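Local coordinates for uncharacterized protein (Danio rerio, PDB 5HBA), which probably serves innate immunity as the globular recognition head of the complement C1q subunit A, where C1q heads bind targets such as antibody complexes, at residues 64-69 against 94-99; 102-107 against 124-129. All blocks are in the same frame, centred on the assembly; numbering follows the deposited sequence.

How the contacts relate
Both contacts join the two antiparallel sheets of one C1q domain, and their centres lie about 8 Å apart. Strands 62-68 and 103-109 are neighbours in one sheet. Strands 87-98 and 120-133 belong to the other, and strand 48-59 pairs with both of them. Along the chain, contact 1 closes before contact 2 opens, and strand 87-98 is followed directly by strand 103-109. The contacts meet within the first sheet, where Arg65 N lies 2.7 Å from Glu107 O, a probable hydrogen bond. Together they fill adjacent parts of the sandwich core, while subunit neighbours pack against the outer side of the second sheet.

Contact 1: residues 64-69 against 94-99; sequences LRLKST and AVLTLL
Ala94 opens the second segment by meeting Leu66 across the gap between the two sheets. Its CB lies 4.0 Å from Leu66 CD2, a plain methyl-to-methyl contact. The same Leu66 CD2 is also close to the backbone of Ala94, at 4.0 Å from its N. The leucine holds CG anti to its own backbone nitrogen (chi1 175°), and from there CD2 is the branch that reaches the second segment. The backbones stay well apart here, with the CA atoms of Leu66 and Ala94 8.3 Å from each other. Leu76, on strand 75-80, beside strand 62-68 in its sheet, packs against Ala94 as well.

Val95 turns its side chain the other way. It packs on Phe6 of the second subunit, and its carbonyl oxygen is hydrogen-bonded to Ser29 OG of that subunit.

Leu96 turns back toward segment 64-69. Its CD1 approaches Leu66 CD2 at 4.4 Å, so one methyl of Leu66 serves two partners, Ala94 and Leu96. The other branch of Leu96 stays with its own strand, where CD2 lies 3.9 Å from Ala94 CB. Ala94 and Leu96 thus present a joined apolar surface to Leu66. Val74 touches Leu96 too.

No hydrogen bond joins the two segments. The touching residues are all buried, and the area lost between them is modest, 153 Å² in all. This is face-to-face packing of two antiparallel sheets, as in the jelly-roll beta sandwich of the C1q and TNF families.

Contact 2: residues 102-107 against 124-129; sequences DKVWIE and AVFNGF
Phe126 carries CG anti to its backbone nitrogen (chi1 -171°), which sends the ring across to strand 103-107. Ile106 has CG1 between its backbone N and carbonyl carbon (chi1 61°). That rotation leaves CG2 beside the backbone N, where it lies over one face of the Phe126 ring. CG2 is 4.3 Å from the ring centroid, and the line to it is 17° off the ring normal, a CH-pi contact. The methyl is displaced toward the rim, with Phe126 CZ and CE1 as its nearest atoms. Ile106 and Phe126 reach across from opposite sheets and overlap alongside each other.

Phe126 CE2 and CZ also meet Val104 and Trp105. Val104 O lies at the edge, near the ring plane, 4.3 Å from Phe126 CE2. The side chain of Val104 also takes part, with CG1 4.4 Å from Phe126 CZ. Trp105 comes in with its backbone, its CA 4.0 Å from Phe126 CE2. The Trp105 side chain leaves the backbone on the side away from 124-129, and its indole packs edge-to-face with Tyr41.

Segments 103-107 and 124-129 run nearly antiparallel, but their axes are 9.2 Å apart at closest. They belong to different sheets, and side chains bridge the gap without any hydrogen bond between them. Phe6 meets the Phe126 ring edge-to-face, and Phe24 and Val8 also touch that side chain. On the outer side of strand 120-133, Asn127 ND2 is hydrogen-bonded to Gly93 O of the third subunit.

The contact is mainly apolar packing with one CH-pi contact. The carbonyl oxygen of Val104, near the C-H edge of the ring, adds at most a weak, long polar contribution. All the touching residues are buried, consistent with a hydrophobic sandwich core.

Contact 1: residues 64-69 against 94-99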
# COMPACT_ATOMS: atom_id res chain seq x y z
N LEU A 64 -10.53 -0.61 9.82
CA LEU A 64 -10.86 0.56 9.03
C LEU A 64 -11.58 0.17 7.75
O LEU A 64 -11.28 -0.88 7.14
CB LEU A 64 -9.59 1.36 8.70
CG LEU A 64 -8.99 2.18 9.84
CD1 LEU A 64 -7.52 2.37 9.62
CD2 LEU A 64 -9.66 3.57 9.93
N ARG A 65 -12.55 0.99 7.36
CA ARG A 65 -13.22 0.79 6.09
C ARG A 65 -12.80 1.88 5.13
O ARG A 65 -12.67 3.04 5.53
CB ARG A 65 -14.74 0.85 6.27
CG ARG A 65 -15.34 -0.37 6.92
CD ARG A 65 -16.87 -0.41 6.74
NE ARG A 65 -17.42 -1.60 7.38
CZ ARG A 65 -17.94 -1.60 8.61
NH1 ARG A 65 -18.01 -0.48 9.31
NH2 ARG A 65 -18.40 -2.73 9.13
N LEU A 66 -12.57 1.52 3.88
CA LEU A 66 -12.47 2.54 2.83
C LEU A 66 -13.86 2.66 2.21
O LEU A 66 -14.44 1.65 1.78
CB LEU A 66 -11.45 2.13 1.76
CG LEU A 66 -11.33 3.04 0.54
CD1 LEU A 66 -10.62 4.37 0.91
CD2 LEU A 66 -10.57 2.30 -0.55
N LYS A 67 -14.41 3.87 2.19
CA LYS A 67 -15.79 4.06 1.76
C LYS A 67 -15.91 5.13 0.67
O LYS A 67 -15.04 5.99 0.54
CB LYS A 67 -16.68 4.44 2.96
CG LYS A 67 -16.91 3.31 3.98
CD LYS A 67 -17.95 3.69 5.04
CE LYS A 67 -19.39 3.38 4.60
NZ LYS A 67 -19.66 1.91 4.57
N SER A 68 -17.00 5.08 -0.11
CA SER A 68 -17.29 6.13 -1.10
C SER A 68 -18.80 6.38 -1.21
O SER A 68 -19.61 5.52 -0.87
CB SER A 68 -16.79 5.73 -2.49
OG SER A 68 -17.63 4.73 -3.05
N THR A 69 -19.18 7.56 -1.71
CA THR A 69 -20.58 7.82 -2.05
C THR A 69 -20.82 7.63 -3.54
O THR A 69 -21.84 8.08 -4.06
CB THR A 69 -21.03 9.24 -1.68
OG1 THR A 69 -20.13 10.20 -2.25
CG2 THR A 69 -21.08 9.42 -0.17
N ALA A 94 -7.64 0.87 -2.84
CA ALA A 94 -8.31 0.35 -4.03
C ALA A 94 -8.17 1.29 -5.21
O ALA A 94 -7.89 2.47 -5.04
CB ALA A 94 -9.79 0.09 -3.73
N VAL A 95 -8.37 0.74 -6.41
CA VAL A 95 -8.55 1.56 -7.60
C VAL A 95 -10.05 1.77 -7.83
O VAL A 95 -10.80 0.80 -8.02
CB VAL A 95 -7.90 0.93 -8.85
CG1 VAL A 95 -8.41 1.60 -10.11
CG2 VAL A 95 -6.39 1.06 -8.77
N LEU A 96 -10.49 3.02 -7.80
CA LEU A 96 -11.91 3.34 -7.88
C LEU A 96 -12.24 4.28 -9.03
O LEU A 96 -11.47 5.19 -9.35
CB LEU A 96 -12.37 4.00 -6.57
CG LEU A 96 -12.13 3.24 -5.26
CD1 LEU A 96 -12.59 4.08 -4.07
CD2 LEU A 96 -12.86 1.91 -5.28
N THR A 97 -13.41 4.07 -9.64
CA THR A 97 -13.94 4.98 -10.65
C THR A 97 -14.87 5.96 -9.97
O THR A 97 -15.83 5.54 -9.31
CB THR A 97 -14.76 4.21 -11.72
OG1 THR A 97 -13.97 3.13 -12.23
CG2 THR A 97 -15.16 5.13 -12.86
N LEU A 98 -14.62 7.26 -10.12
CA LEU A 98 -15.41 8.26 -9.43
C LEU A 98 -16.08 9.25 -10.38
O LEU A 98 -15.52 9.61 -11.42
CB LEU A 98 -14.54 9.02 -8.42
CG LEU A 98 -13.78 8.24 -7.35
CD1 LEU A 98 -12.90 9.19 -6.55
CD2 LEU A 98 -14.74 7.50 -6.43
N LEU A 99 -17.29 9.69 -10.02
CA LEU A 99 -17.96 10.76 -10.75
C LEU A 99 -17.76 12.07 -10.01
O LEU A 99 -17.35 12.07 -8.84
CB LEU A 99 -19.45 10.47 -10.90
CG LEU A 99 -19.75 9.18 -11.66
CD1 LEU A 99 -21.24 8.92 -11.82
CD2 LEU A 99 -19.06 9.26 -13.01

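Contact 2: residues 102-107 against 124-129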
# COMPACT_ATOMS: atom_id res chain seq x y z
N ASP A 102 -18.51 12.71 -6.08
CA ASP A 102 -18.34 11.52 -5.24
C ASP A 102 -17.33 11.78 -4.13
O ASP A 102 -16.33 12.47 -4.34
CB ASP A 102 -17.88 10.30 -6.06
CG ASP A 102 -18.94 9.78 -7.00
OD1 ASP A 102 -20.12 10.18 -6.85
OD2 ASP A 102 -18.60 8.97 -7.89
N LYS A 103 -17.58 11.23 -2.95
CA LYS A 103 -16.68 11.42 -1.82
C LYS A 103 -16.00 10.10 -1.47
O LYS A 103 -16.59 9.03 -1.66
CB LYS A 103 -17.44 11.98 -0.62
CG LYS A 103 -17.98 13.39 -0.86
CD LYS A 103 -18.76 13.93 0.33
CE LYS A 103 -19.29 15.34 0.04
NZ LYS A 103 -18.20 16.38 -0.05
N VAL A 104 -14.76 10.17 -0.99
CA VAL A 104 -14.03 8.97 -0.55
C VAL A 104 -13.38 9.26 0.80
O VAL A 104 -12.86 10.36 1.02
CB VAL A 104 -12.97 8.51 -1.58
CG1 VAL A 104 -12.26 7.24 -1.10
CG2 VAL A 104 -13.62 8.26 -2.94
N TRP A 105 -13.43 8.28 1.70
CA TRP A 105 -12.86 8.50 3.02
C TRP A 105 -12.52 7.18 3.69
O TRP A 105 -12.83 6.10 3.17
CB TRP A 105 -13.82 9.33 3.89
CG TRP A 105 -15.09 8.62 4.34
CD1 TRP A 105 -15.31 8.06 5.56
CD2 TRP A 105 -16.32 8.45 3.60
NE1 TRP A 105 -16.58 7.53 5.63
CE2 TRP A 105 -17.23 7.76 4.43
CE3 TRP A 105 -16.74 8.81 2.31
CZ2 TRP A 105 -18.52 7.42 4.03
CZ3 TRP A 105 -18.03 8.46 1.91
CH2 TRP A 105 -18.90 7.78 2.77
N ILE A 106 -11.95 7.28 4.87
CA ILE A 106 -11.79 6.19 5.78
C ILE A 106 -12.44 6.48 7.08
O ILE A 106 -12.57 7.56 7.52
CB ILE A 106 -10.32 5.80 5.98
CG1 ILE A 106 -9.51 6.96 6.58
CG2 ILE A 106 -9.74 5.35 4.68
CD1 ILE A 106 -8.05 6.67 6.83
N GLU A 107 -12.77 5.41 7.71
CA GLU A 107 -13.69 5.25 8.83
C GLU A 107 -13.27 4.05 9.69
O GLU A 107 -13.04 2.94 9.18
CB GLU A 107 -15.13 5.16 8.30
CG GLU A 107 -16.22 5.06 9.32
CD GLU A 107 -17.60 5.04 8.66
OE1 GLU A 107 -17.68 5.06 7.41
OE2 GLU A 107 -18.61 4.98 9.39
N ALA A 124 -2.65 8.00 11.18
CA ALA A 124 -3.07 7.62 9.84
C ALA A 124 -2.45 8.48 8.74
O ALA A 124 -2.39 9.70 8.87
CB ALA A 124 -4.61 7.64 9.74
N VAL A 125 -2.00 7.82 7.68
CA VAL A 125 -1.57 8.48 6.45
C VAL A 125 -2.52 8.02 5.34
O VAL A 125 -2.68 6.82 5.13
CB VAL A 125 -0.10 8.14 6.09
CG1 VAL A 125 0.30 8.82 4.78
CG2 VAL A 125 0.86 8.60 7.21
N PHE A 126 -3.18 8.96 4.68
CA PHE A 126 -4.16 8.63 3.65
C PHE A 126 -3.67 9.28 2.37
O PHE A 126 -3.43 10.50 2.33
CB PHE A 126 -5.53 9.21 4.04
CG PHE A 126 -6.68 8.77 3.17
CD1 PHE A 126 -6.60 7.62 2.38
CD2 PHE A 126 -7.86 9.51 3.15
CE1 PHE A 126 -7.68 7.22 1.59
CE2 PHE A 126 -8.95 9.11 2.37
CZ PHE A 126 -8.85 7.97 1.58
N ASN A 127 -3.50 8.48 1.32
CA ASN A 127 -2.93 8.94 0.05
C ASN A 127 -3.83 8.63 -1.13
O ASN A 127 -4.58 7.64 -1.13
CB ASN A 127 -1.57 8.29 -0.18
CG ASN A 127 -0.61 8.53 0.95
OD1 ASN A 127 -0.44 9.67 1.41
ND2 ASN A 127 0.04 7.46 1.42
N GLY A 128 -3.75 9.46 -2.17
CA GLY A 128 -4.55 9.22 -3.36
C GLY A 128 -4.14 10.06 -4.56
O GLY A 128 -3.57 11.14 -4.40
N PHE A 129 -4.44 9.57 -5.76
CA PHE A 129 -4.14 10.32 -6.98
C PHE A 129 -4.94 9.82 -8.18
O PHE A 129 -5.35 8.66 -8.24
CB PHE A 129 -2.63 10.35 -7.28
CG PHE A 129 -1.98 9.00 -7.28
CD1 PHE A 129 -2.00 8.21 -8.43
CD2 PHE A 129 -1.36 8.52 -6.14
CE1 PHE A 129 -1.40 6.96 -8.43
CE2 PHE A 129 -0.76 7.26 -6.14
CZ PHE A 129 -0.77 6.49 -7.28